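Local atomic coordinates of amidohydrolase (Pseudomonas aeruginosa, PDB entry 2I5G), a protein that probably acts as a metal-dependent dipeptidase of the membrane dipeptidase family (peptidase family M19), built on a TIM barrel. Residues C181-N192 and V208-K218; M236-I246 and R305-W315. The protein carries 2 engineered substitutions. All coordinates share one frame; numbering follows the deposited sequence.

Contact 1 of 2, residues C181-N192 and V208-K218; sequences CLPSGLKEHPRN and VGVTMFAPFLK
The ring of Phe-216 meets His-189 and Arg-191 at the tight end of this buried contact. Its edge, led by CE1, points at one face of the His-189 imidazole in an edge-to-face pair, with centroids 4.3 Å apart and planes at 57°. A bond inside the type I turn from His-189 to Asn-192 probably fixes the rotation of the imidazole: its ND1 accepts the N-H of Arg-191 (N to ND1 2.8 Å), in the ring plane. The Arg-191 guanidinium comes in at 89° to the Phe-216 ring plane, and its NH2 is held beyond the two segments by His-180 O. Phe-213 lies over one face of the Phe-216 ring and Arg-191 CB over the other. Deeper, Leu-182 splays its two methyls: CD1 lies 3.7 Å from Phe-216 CB and 3.6 Å from Leu-217 CD2, while CD2 reaches Val-210 CG1. With CG opposite its own carbonyl carbon (chi1 -76°), Leu-182 turns this fork toward the second segment. Two light polar links join here: Asn-192 ND2 gives Phe-216 O a weak bond of 3.3 Å, and a water links that oxygen to Pro-183 O. The loose side is that of the lysines. Lys-218 runs extended past Leu-186 O, its CB and CG nearest that oxygen, and Lys-187 rests CB and CG against the backbone of 216-218. At the other end Cys-181 N bonds Gly-209 O (3.1 Å) and Thr-211 N bonds Cys-181 O (3.0 Å), the parallel strand pairing of a TIM barrel, whose loops after the strands pack together above it.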
loop_
_atom_site.group_PDB
_atom_site.type_symbol
_atom_site.label_atom_id
_atom_site.label_comp_id
_atom_site.label_asym_id
_atom_site.label_seq_id
_atom_site.Cartn_x
_atom_site.Cartn_y
_atom_site.Cartn_z
ATOM N N CYS A 181 -17.976 4.239 15.518
ATOM C CA CYS A 181 -17.909 2.807 15.788
ATOM C C CYS A 181 -18.906 2.387 16.862
ATOM O O CYS A 181 -19.571 3.216 17.474
ATOM C CB CYS A 181 -16.506 2.423 16.237
ATOM S SG CYS A 181 -16.101 3.133 17.833
ATOM N N LEU A 182 -19.001 1.085 17.083
ATOM C CA LEU A 182 -19.912 0.543 18.071
ATOM C C LEU A 182 -19.221 -0.527 18.895
ATOM O O LEU A 182 -18.269 -1.154 18.439
ATOM C CB LEU A 182 -21.143 -0.032 17.380
ATOM C CG LEU A 182 -22.131 1.026 16.896
ATOM C CD1 LEU A 182 -23.253 0.375 16.091
ATOM C CD2 LEU A 182 -22.688 1.761 18.106
ATOM N N PRO A 183 -19.703 -0.758 20.128
ATOM C CA PRO A 183 -19.133 -1.754 21.038
ATOM C C PRO A 183 -19.389 -3.194 20.616
ATOM O O PRO A 183 -20.526 -3.574 20.340
ATOM C CB PRO A 183 -19.805 -1.416 22.356
ATOM C CG PRO A 183 -21.174 -1.045 21.909
ATOM C CD PRO A 183 -20.903 -0.143 20.725
ATOM N N SER A 184 -18.331 -3.997 20.567
ATOM C CA SER A 184 -18.476 -5.398 20.200
ATOM C C SER A 184 -19.053 -6.166 21.391
ATOM O O SER A 184 -19.353 -7.354 21.298
ATOM C CB SER A 184 -17.125 -5.979 19.784
ATOM O OG SER A 184 -16.161 -5.769 20.791
ATOM N N GLY A 185 -19.206 -5.465 22.513
ATOM C CA GLY A 185 -19.771 -6.072 23.701
ATOM C C GLY A 185 -21.279 -6.162 23.554
ATOM O O GLY A 185 -21.980 -6.641 24.443
ATOM N N LEU A 186 -21.782 -5.685 22.418
ATOM C CA LEU A 186 -23.212 -5.730 22.130
ATOM C C LEU A 186 -23.451 -6.493 20.827
ATOM O O LEU A 186 -24.484 -7.133 20.658
ATOM C CB LEU A 186 -23.774 -4.314 22.011
ATOM C CG LEU A 186 -23.637 -3.436 23.252
ATOM C CD1 LEU A 186 -24.190 -2.049 22.964
ATOM C CD2 LEU A 186 -24.376 -4.078 24.416
ATOM N N LYS A 187 -22.479 -6.416 19.920
ATOM C CA LYS A 187 -22.533 -7.078 18.614
ATOM C C LYS A 187 -21.089 -7.416 18.221
ATOM O O LYS A 187 -20.226 -6.538 18.211
ATOM C CB LYS A 187 -23.142 -6.126 17.579
ATOM C CG LYS A 187 -24.155 -6.757 16.631
ATOM C CD LYS A 187 -23.531 -7.778 15.698
ATOM C CE LYS A 187 -24.585 -8.381 14.784
ATOM N NZ LYS A 187 -24.017 -9.361 13.815
ATOM N N GLU A 188 -20.820 -8.673 17.889
ATOM C CA GLU A 188 -19.464 -9.081 17.535
ATOM C C GLU A 188 -18.791 -8.347 16.387
ATOM O O GLU A 188 -17.706 -7.803 16.561
ATOM C CB GLU A 188 -19.410 -10.586 17.273
ATOM C CG GLU A 188 -19.289 -11.382 18.549
ATOM C CD GLU A 188 -18.258 -10.780 19.495
ATOM O OE1 GLU A 188 -17.093 -10.621 19.078
ATOM O OE2 GLU A 188 -18.610 -10.459 20.651
ATOM N N HIS A 189 -19.430 -8.353 15.222
ATOM C CA HIS A 189 -18.921 -7.700 14.004
ATOM C C HIS A 189 -17.476 -7.169 13.966
ATOM O O HIS A 189 -17.010 -6.502 14.886
ATOM C CB HIS A 189 -19.866 -6.563 13.590
ATOM C CG HIS A 189 -19.700 -6.137 12.164
ATOM N ND1 HIS A 189 -18.593 -5.444 11.717
ATOM C CD2 HIS A 189 -20.470 -6.360 11.073
ATOM C CE1 HIS A 189 -18.688 -5.262 10.412
ATOM N NE2 HIS A 189 -19.819 -5.808 9.997
ATOM N N PRO A 190 -16.762 -7.438 12.862
ATOM C CA PRO A 190 -15.374 -7.011 12.649
ATOM C C PRO A 190 -15.083 -5.510 12.834
ATOM O O PRO A 190 -13.941 -5.131 13.115
ATOM C CB PRO A 190 -15.096 -7.467 11.220
ATOM C CG PRO A 190 -15.908 -8.710 11.112
ATOM C CD PRO A 190 -17.212 -8.296 11.752
ATOM N N ARG A 191 -16.089 -4.653 12.676
ATOM C CA ARG A 191 -15.831 -3.226 12.831
ATOM C C ARG A 191 -16.120 -2.653 14.212
ATOM O O ARG A 191 -15.806 -1.497 14.486
ATOM C CB ARG A 191 -16.569 -2.418 11.759
ATOM C CG ARG A 191 -15.662 -1.373 11.152
ATOM C CD ARG A 191 -16.254 -0.627 9.977
ATOM N NE ARG A 191 -17.250 0.362 10.372
ATOM C CZ ARG A 191 -17.107 1.226 11.372
ATOM N NH1 ARG A 191 -16.003 1.229 12.107
ATOM N NH2 ARG A 191 -18.070 2.099 11.628
ATOM N N ASN A 192 -16.715 -3.456 15.085
ATOM C CA ASN A 192 -17.000 -3.002 16.440
ATOM C C ASN A 192 -15.744 -3.111 17.301
ATOM O O ASN A 192 -14.838 -3.888 16.989
ATOM C CB ASN A 192 -18.123 -3.828 17.062
ATOM C CG ASN A 192 -19.476 -3.453 16.523
ATOM O OD1 ASN A 192 -19.649 -2.374 15.966
ATOM N ND2 ASN A 192 -20.451 -4.330 16.701
ATOM N N VAL A 208 -13.949 8.979 21.275
ATOM C CA VAL A 208 -14.766 7.960 20.621
ATOM C C VAL A 208 -16.146 8.455 20.210
ATOM O O VAL A 208 -16.956 8.824 21.056
ATOM C CB VAL A 208 -14.986 6.737 21.530
ATOM C CG1 VAL A 208 -15.963 5.764 20.860
ATOM C CG2 VAL A 208 -13.650 6.063 21.835
ATOM N N GLY A 209 -16.404 8.454 18.907
ATOM C CA GLY A 209 -17.703 8.865 18.406
ATOM C C GLY A 209 -18.520 7.606 18.145
ATOM O O GLY A 209 -18.121 6.758 17.340
ATOM N N VAL A 210 -19.653 7.468 18.832
ATOM C CA VAL A 210 -20.507 6.295 18.669
ATOM C C VAL A 210 -21.379 6.446 17.433
ATOM O O VAL A 210 -21.977 7.498 17.212
ATOM C CB VAL A 210 -21.410 6.084 19.895
ATOM C CG1 VAL A 210 -22.153 4.776 19.771
ATOM C CG2 VAL A 210 -20.576 6.098 21.159
ATOM N N THR A 211 -21.441 5.387 16.631
ATOM C CA THR A 211 -22.225 5.385 15.400
ATOM C C THR A 211 -23.543 4.629 15.561
ATOM O O THR A 211 -23.800 4.027 16.604
ATOM C CB THR A 211 -21.431 4.747 14.242
ATOM O OG1 THR A 211 -22.129 4.966 13.010
ATOM C CG2 THR A 211 -21.266 3.242 14.466
HETATM N N MSE A 212 -24.365 4.653 14.515
HETATM C CA MSE A 212 -25.667 3.989 14.533
HETATM C C MSE A 212 -25.935 3.116 13.305
HETATM O O MSE A 212 -27.086 2.814 12.993
HETATM C CB MSE A 212 -26.772 5.038 14.641
HETATM C CG MSE A 212 -26.712 6.080 13.542
HETATM SE SE MSE A 212 -28.252 7.235 13.492
HETATM C CE MSE A 212 -27.561 8.710 14.516
ATOM N N PHE A 213 -24.880 2.700 12.616
ATOM C CA PHE A 213 -25.052 1.876 11.427
ATOM C C PHE A 213 -25.733 0.546 11.739
ATOM O O PHE A 213 -25.195 -0.283 12.473
ATOM C CB PHE A 213 -23.710 1.618 10.759
ATOM C CG PHE A 213 -23.822 1.336 9.301
ATOM C CD1 PHE A 213 -24.318 2.306 8.437
ATOM C CD2 PHE A 213 -23.447 0.103 8.786
ATOM C CE1 PHE A 213 -24.441 2.051 7.076
ATOM C CE2 PHE A 213 -23.564 -0.165 7.426
ATOM C CZ PHE A 213 -24.061 0.809 6.567
ATOM N N ALA A 214 -26.913 0.350 11.156
ATOM C CA ALA A 214 -27.716 -0.853 11.363
ATOM C C ALA A 214 -26.919 -2.149 11.504
ATOM O O ALA A 214 -26.969 -2.807 12.547
ATOM C CB ALA A 214 -28.741 -0.988 10.238
ATOM N N PRO A 215 -26.170 -2.532 10.458
ATOM C CA PRO A 215 -25.360 -3.755 10.463
ATOM C C PRO A 215 -24.592 -4.035 11.755
ATOM O O PRO A 215 -24.488 -5.191 12.182
ATOM C CB PRO A 215 -24.419 -3.539 9.281
ATOM C CG PRO A 215 -25.274 -2.790 8.324
ATOM C CD PRO A 215 -25.945 -1.770 9.216
ATOM N N PHE A 216 -24.066 -2.979 12.377
ATOM C CA PHE A 216 -23.269 -3.121 13.598
ATOM C C PHE A 216 -24.030 -2.996 14.923
ATOM O O PHE A 216 -23.424 -2.992 15.987
ATOM C CB PHE A 216 -22.111 -2.105 13.585
ATOM C CG PHE A 216 -21.459 -1.922 12.229
ATOM C CD1 PHE A 216 -21.321 -2.992 11.342
ATOM C CD2 PHE A 216 -20.974 -0.675 11.845
ATOM C CE1 PHE A 216 -20.717 -2.819 10.098
ATOM C CE2 PHE A 216 -20.368 -0.497 10.599
ATOM C CZ PHE A 216 -20.241 -1.574 9.725
ATOM N N LEU A 217 -25.352 -2.892 14.865
ATOM C CA LEU A 217 -26.153 -2.771 16.082
ATOM C C LEU A 217 -26.662 -4.126 16.541
ATOM O O LEU A 217 -26.947 -5.000 15.721
ATOM C CB LEU A 217 -27.328 -1.818 15.846
ATOM C CG LEU A 217 -26.944 -0.335 15.770
ATOM C CD1 LEU A 217 -28.070 0.447 15.122
ATOM C CD2 LEU A 217 -26.634 0.201 17.173
ATOM N N LYS A 218 -26.771 -4.301 17.854
ATOM C CA LYS A 218 -27.238 -5.562 18.416
ATOM C C LYS A 218 -28.563 -6.026 17.809
ATOM O O LYS A 218 -28.733 -7.214 17.526
ATOM C CB LYS A 218 -27.389 -5.455 19.933
ATOM C CG LYS A 218 -27.886 -6.748 20.570
ATOM C CD LYS A 218 -28.152 -6.590 22.055
ATOM C CE LYS A 218 -28.713 -7.869 22.642
ATOM N NZ LYS A 218 -29.066 -7.706 24.081
HETATM O O HOH W 1 -22.887 -2.616 19.079
#

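Contact 2 of 2, residues M236-I246 and R305-W315; sequences MNIVGEDAIGI and RVVRKVMGENW
Asn-314 turns its amide toward the Gly-240 to Ala-243 turn and the start of strand 244-246, and spends ND2 on two carbonyls. Glu-241 O is met almost straight (2.7 Å from Asn-314 ND2, 173° at the hydrogen) and lies in the amide plane, although the nitrogen stands above the plane of that carbonyl. Ile-244 O, 3.0 Å from Asn-314 ND2, is approached in its own carbonyl plane, on a lone pair. One wide, pi-type turn back, Lys-309 NZ sits between two carboxylates: Asp-242 OD2, 3.2 Å from NZ, is met nearly along its C-O axis, and the bond to Glu-241 OE1 is weak. Arg-305 completes the network; its chain crosses that of Glu-241 at about a right angle, yet the guanidinium and carboxylate planes differ by only 24°. Beneath the charges, Val-310 CG2 lies 3.8 Å from Ile-244 CG2, and selenomethionine Met-236 lays SE against Val-306 CG1. At the far end the Trp-315 indole points NE1 edge-on at Ile-246 O, 3.0 Å away. Charge pairs on the more exposed side, one amide bridging two backbone carbonyls, and an indole donor thus pin helix 305-315 across strand 244-246; Lys-309, shared by both carboxylates, and Arg-305 beside Glu-241 would favour the ionised acids.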
loop_
_atom_site.group_PDB
_atom_site.type_symbol
_atom_site.label_atom_id
_atom_site.label_comp_id
_atom_site.label_asym_id
_atom_site.label_seq_id
_atom_site.Cartn_x
_atom_site.Cartn_y
_atom_site.Cartn_z
HETATM N N MSE A 236 -19.951 5.226 27.072
HETATM C CA MSE A 236 -19.622 6.252 28.046
HETATM C C MSE A 236 -19.296 5.622 29.394
HETATM O O MSE A 236 -18.633 6.233 30.231
HETATM C CB MSE A 236 -20.776 7.237 28.201
HETATM C CG MSE A 236 -20.447 8.391 29.128
HETATM SE SE MSE A 236 -21.808 9.750 29.170
HETATM C CE MSE A 236 -22.969 8.930 30.484
ATOM N N ASN A 237 -19.763 4.395 29.600
ATOM C CA ASN A 237 -19.502 3.687 30.847
ATOM C C ASN A 237 -18.031 3.276 30.952
ATOM O O ASN A 237 -17.518 3.062 32.052
ATOM C CB ASN A 237 -20.395 2.449 30.943
ATOM C CG ASN A 237 -20.015 1.538 32.104
ATOM O OD1 ASN A 237 -20.022 1.950 33.264
ATOM N ND2 ASN A 237 -19.684 0.289 31.791
ATOM N N ILE A 238 -17.358 3.169 29.807
ATOM C CA ILE A 238 -15.947 2.781 29.763
ATOM C C ILE A 238 -15.057 3.986 29.483
ATOM O O ILE A 238 -14.061 4.221 30.168
ATOM C CB ILE A 238 -15.699 1.741 28.645
ATOM C CG1 ILE A 238 -16.564 0.507 28.886
ATOM C CG2 ILE A 238 -14.226 1.357 28.589
ATOM C CD1 ILE A 238 -16.583 -0.450 27.720
ATOM N N VAL A 239 -15.437 4.736 28.457
ATOM C CA VAL A 239 -14.716 5.926 28.004
ATOM C C VAL A 239 -14.785 7.149 28.937
ATOM O O VAL A 239 -13.802 7.869 29.106
ATOM C CB VAL A 239 -15.233 6.340 26.589
ATOM C CG1 VAL A 239 -14.770 7.744 26.237
ATOM C CG2 VAL A 239 -14.747 5.342 25.553
ATOM N N GLY A 240 -15.945 7.391 29.534
ATOM C CA GLY A 240 -16.084 8.547 30.402
ATOM C C GLY A 240 -16.787 9.678 29.670
ATOM O O GLY A 240 -16.817 9.693 28.436
ATOM N N GLU A 241 -17.327 10.643 30.410
ATOM C CA GLU A 241 -18.055 11.738 29.784
ATOM C C GLU A 241 -17.244 12.774 29.037
ATOM O O GLU A 241 -17.814 13.685 28.449
ATOM C CB GLU A 241 -18.941 12.448 30.805
ATOM C CG GLU A 241 -18.222 12.967 32.022
ATOM C CD GLU A 241 -19.138 13.782 32.907
ATOM O OE1 GLU A 241 -19.423 14.941 32.548
ATOM O OE2 GLU A 241 -19.587 13.260 33.950
ATOM N N ASP A 242 -15.925 12.647 29.038
ATOM C CA ASP A 242 -15.105 13.623 28.333
ATOM C C ASP A 242 -14.512 13.121 27.017
ATOM O O ASP A 242 -13.981 13.909 26.237
ATOM C CB ASP A 242 -13.993 14.124 29.252
ATOM C CG ASP A 242 -14.497 15.108 30.299
ATOM O OD1 ASP A 242 -13.727 15.426 31.231
ATOM O OD2 ASP A 242 -15.653 15.572 30.184
ATOM N N ALA A 243 -14.623 11.820 26.759
ATOM C CA ALA A 243 -14.073 11.250 25.534
ATOM C C ALA A 243 -15.107 10.578 24.622
ATOM O O ALA A 243 -14.765 9.690 23.836
ATOM C CB ALA A 243 -12.987 10.257 25.891
ATOM N N ILE A 244 -16.364 11.008 24.714
ATOM C CA ILE A 244 -17.423 10.417 23.907
ATOM C C ILE A 244 -18.184 11.458 23.083
ATOM O O ILE A 244 -18.389 12.583 23.523
ATOM C CB ILE A 244 -18.419 9.649 24.801
ATOM C CG1 ILE A 244 -19.397 8.861 23.943
ATOM C CG2 ILE A 244 -19.183 10.623 25.692
ATOM C CD1 ILE A 244 -20.415 8.097 24.747
ATOM N N GLY A 245 -18.600 11.066 21.884
ATOM C CA GLY A 245 -19.329 11.969 21.012
ATOM C C GLY A 245 -20.158 11.217 19.985
ATOM O O GLY A 245 -20.256 9.988 20.029
ATOM N N ILE A 246 -20.746 11.958 19.049
ATOM C CA ILE A 246 -21.574 11.361 18.011
ATOM C C ILE A 246 -20.881 11.239 16.658
ATOM O O ILE A 246 -20.134 12.129 16.250
ATOM C CB ILE A 246 -22.876 12.170 17.829
ATOM C CG1 ILE A 246 -23.744 12.013 19.072
ATOM C CG2 ILE A 246 -23.639 11.698 16.594
ATOM C CD1 ILE A 246 -24.076 10.567 19.410
ATOM N N ARG A 305 -25.761 18.924 31.309
ATOM C CA ARG A 305 -24.330 19.137 31.113
ATOM C C ARG A 305 -23.647 18.029 30.324
ATOM O O ARG A 305 -22.853 18.305 29.424
ATOM C CB ARG A 305 -23.648 19.309 32.470
ATOM C CG ARG A 305 -22.303 20.017 32.431
ATOM C CD ARG A 305 -21.240 19.136 33.052
ATOM N NE ARG A 305 -21.820 18.273 34.075
ATOM C CZ ARG A 305 -21.258 17.152 34.507
ATOM N NH1 ARG A 305 -20.095 16.765 34.005
ATOM N NH2 ARG A 305 -21.870 16.404 35.419
ATOM N N VAL A 306 -23.942 16.779 30.665
ATOM C CA VAL A 306 -23.347 15.657 29.955
ATOM C C VAL A 306 -23.872 15.657 28.524
ATOM O O VAL A 306 -23.121 15.435 27.583
ATOM C CB VAL A 306 -23.692 14.303 30.624
ATOM C CG1 VAL A 306 -23.058 13.157 29.830
ATOM C CG2 VAL A 306 -23.192 14.282 32.062
ATOM N N VAL A 307 -25.165 15.904 28.360
ATOM C CA VAL A 307 -25.756 15.939 27.028
ATOM C C VAL A 307 -25.019 16.936 26.127
ATOM O O VAL A 307 -24.670 16.601 24.997
ATOM C CB VAL A 307 -27.255 16.324 27.082
ATOM C CG1 VAL A 307 -27.822 16.418 25.669
ATOM C CG2 VAL A 307 -28.028 15.293 27.897
ATOM N N ARG A 308 -24.780 18.151 26.618
ATOM C CA ARG A 308 -24.072 19.153 25.821
ATOM C C ARG A 308 -22.793 18.495 25.314
ATOM O O ARG A 308 -22.398 18.663 24.157
ATOM C CB ARG A 308 -23.669 20.367 26.665
ATOM C CG ARG A 308 -24.633 20.779 27.763
ATOM C CD ARG A 308 -25.711 21.740 27.296
ATOM N NE ARG A 308 -25.162 22.898 26.600
ATOM C CZ ARG A 308 -25.831 24.026 26.383
ATOM N NH1 ARG A 308 -27.077 24.165 26.816
ATOM N NH2 ARG A 308 -25.261 25.011 25.702
ATOM N N LYS A 309 -22.148 17.745 26.204
ATOM C CA LYS A 309 -20.901 17.054 25.891
ATOM C C LYS A 309 -21.060 16.125 24.701
ATOM O O LYS A 309 -20.490 16.356 23.638
ATOM C CB LYS A 309 -20.433 16.211 27.079
ATOM C CG LYS A 309 -20.397 16.921 28.409
ATOM C CD LYS A 309 -19.391 18.041 28.402
ATOM C CE LYS A 309 -18.939 18.334 29.817
ATOM N NZ LYS A 309 -18.400 17.105 30.470
ATOM N N VAL A 310 -21.839 15.070 24.901
ATOM C CA VAL A 310 -22.062 14.067 23.877
ATOM C C VAL A 310 -22.568 14.625 22.559
ATOM O O VAL A 310 -22.247 14.092 21.502
ATOM C CB VAL A 310 -23.043 12.987 24.370
ATOM C CG1 VAL A 310 -23.190 11.906 23.317
ATOM C CG2 VAL A 310 -22.539 12.386 25.674
HETATM N N MSE A 311 -23.343 15.700 22.600
HETATM C CA MSE A 311 -23.861 16.245 21.353
HETATM C C MSE A 311 -22.864 17.074 20.551
HETATM O O MSE A 311 -23.061 17.276 19.350
HETATM C CB MSE A 311 -25.143 17.052 21.602
HETATM C CG MSE A 311 -26.331 16.207 22.061
HETATM SE SE MSE A 311 -26.641 14.614 20.973
HETATM C CE MSE A 311 -27.204 15.451 19.326
ATOM N N GLY A 312 -21.793 17.545 21.190
ATOM C CA GLY A 312 -20.830 18.336 20.446
ATOM C C GLY A 312 -19.653 18.936 21.189
ATOM O O GLY A 312 -18.526 18.889 20.695
ATOM N N GLU A 313 -19.894 19.510 22.363
ATOM C CA GLU A 313 -18.814 20.121 23.135
ATOM C C GLU A 313 -17.545 19.278 23.191
ATOM O O GLU A 313 -16.449 19.804 23.031
ATOM C CB GLU A 313 -19.285 20.431 24.556
ATOM C CG GLU A 313 -20.326 21.535 24.623
ATOM C CD GLU A 313 -20.588 22.012 26.041
ATOM O OE1 GLU A 313 -21.355 22.989 26.206
ATOM O OE2 GLU A 313 -20.027 21.410 26.987
ATOM N N ASN A 314 -17.690 17.977 23.415
ATOM C CA ASN A 314 -16.536 17.094 23.485
ATOM C C ASN A 314 -15.749 17.060 22.170
ATOM O O ASN A 314 -14.515 17.047 22.177
ATOM C CB ASN A 314 -16.973 15.676 23.877
ATOM C CG ASN A 314 -17.223 15.527 25.380
ATOM O OD1 ASN A 314 -17.215 16.508 26.128
ATOM N ND2 ASN A 314 -17.448 14.294 25.820
ATOM N N TRP A 315 -16.452 17.043 21.043
ATOM C CA TRP A 315 -15.779 17.019 19.756
ATOM C C TRP A 315 -14.951 18.277 19.591
ATOM O O TRP A 315 -13.817 18.233 19.108
ATOM C CB TRP A 315 -16.788 16.937 18.615
ATOM C CG TRP A 315 -16.880 15.587 17.998
ATOM C CD1 TRP A 315 -18.017 14.859 17.787
ATOM C CD2 TRP A 315 -15.797 14.798 17.487
ATOM N NE1 TRP A 315 -17.708 13.665 17.176
ATOM C CE2 TRP A 315 -16.352 13.604 16.982
ATOM C CE3 TRP A 315 -14.411 14.986 17.409
ATOM C CZ2 TRP A 315 -15.567 12.598 16.403
ATOM C CZ3 TRP A 315 -13.630 13.985 16.836
ATOM C CH2 TRP A 315 -14.214 12.807 16.341
HETATM O O HOH W 2 -21.371 14.892 18.706
#

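Strand 177-181 leads into contact 1, whose first segment, 181-192, opens a loop that helix 195-203 and strand 207-210 bring back to 208-218, a beta-alpha-beta crossover whose connection contact 1 closes over 15 residues. Helix 225-239 then carries the chain to 236-246. Contact 2 closes a much longer excursion, 58 residues between its segments, when helix 304-323 returns. The two contacts run in series, neither nested nor crossed, with centres about 17 Å apart. They meet in one sheet: strand 207-210 lies between 177-181 and 244-246, and a probable hydrogen bond joins Val-208 N to Ala-243 O (2.8 Å). Contact 1 joins the loops after strands 177-181 and 207-210; contact 2 ties the end of helix 225-239, its turn and strand 244-246 to helix 304-323.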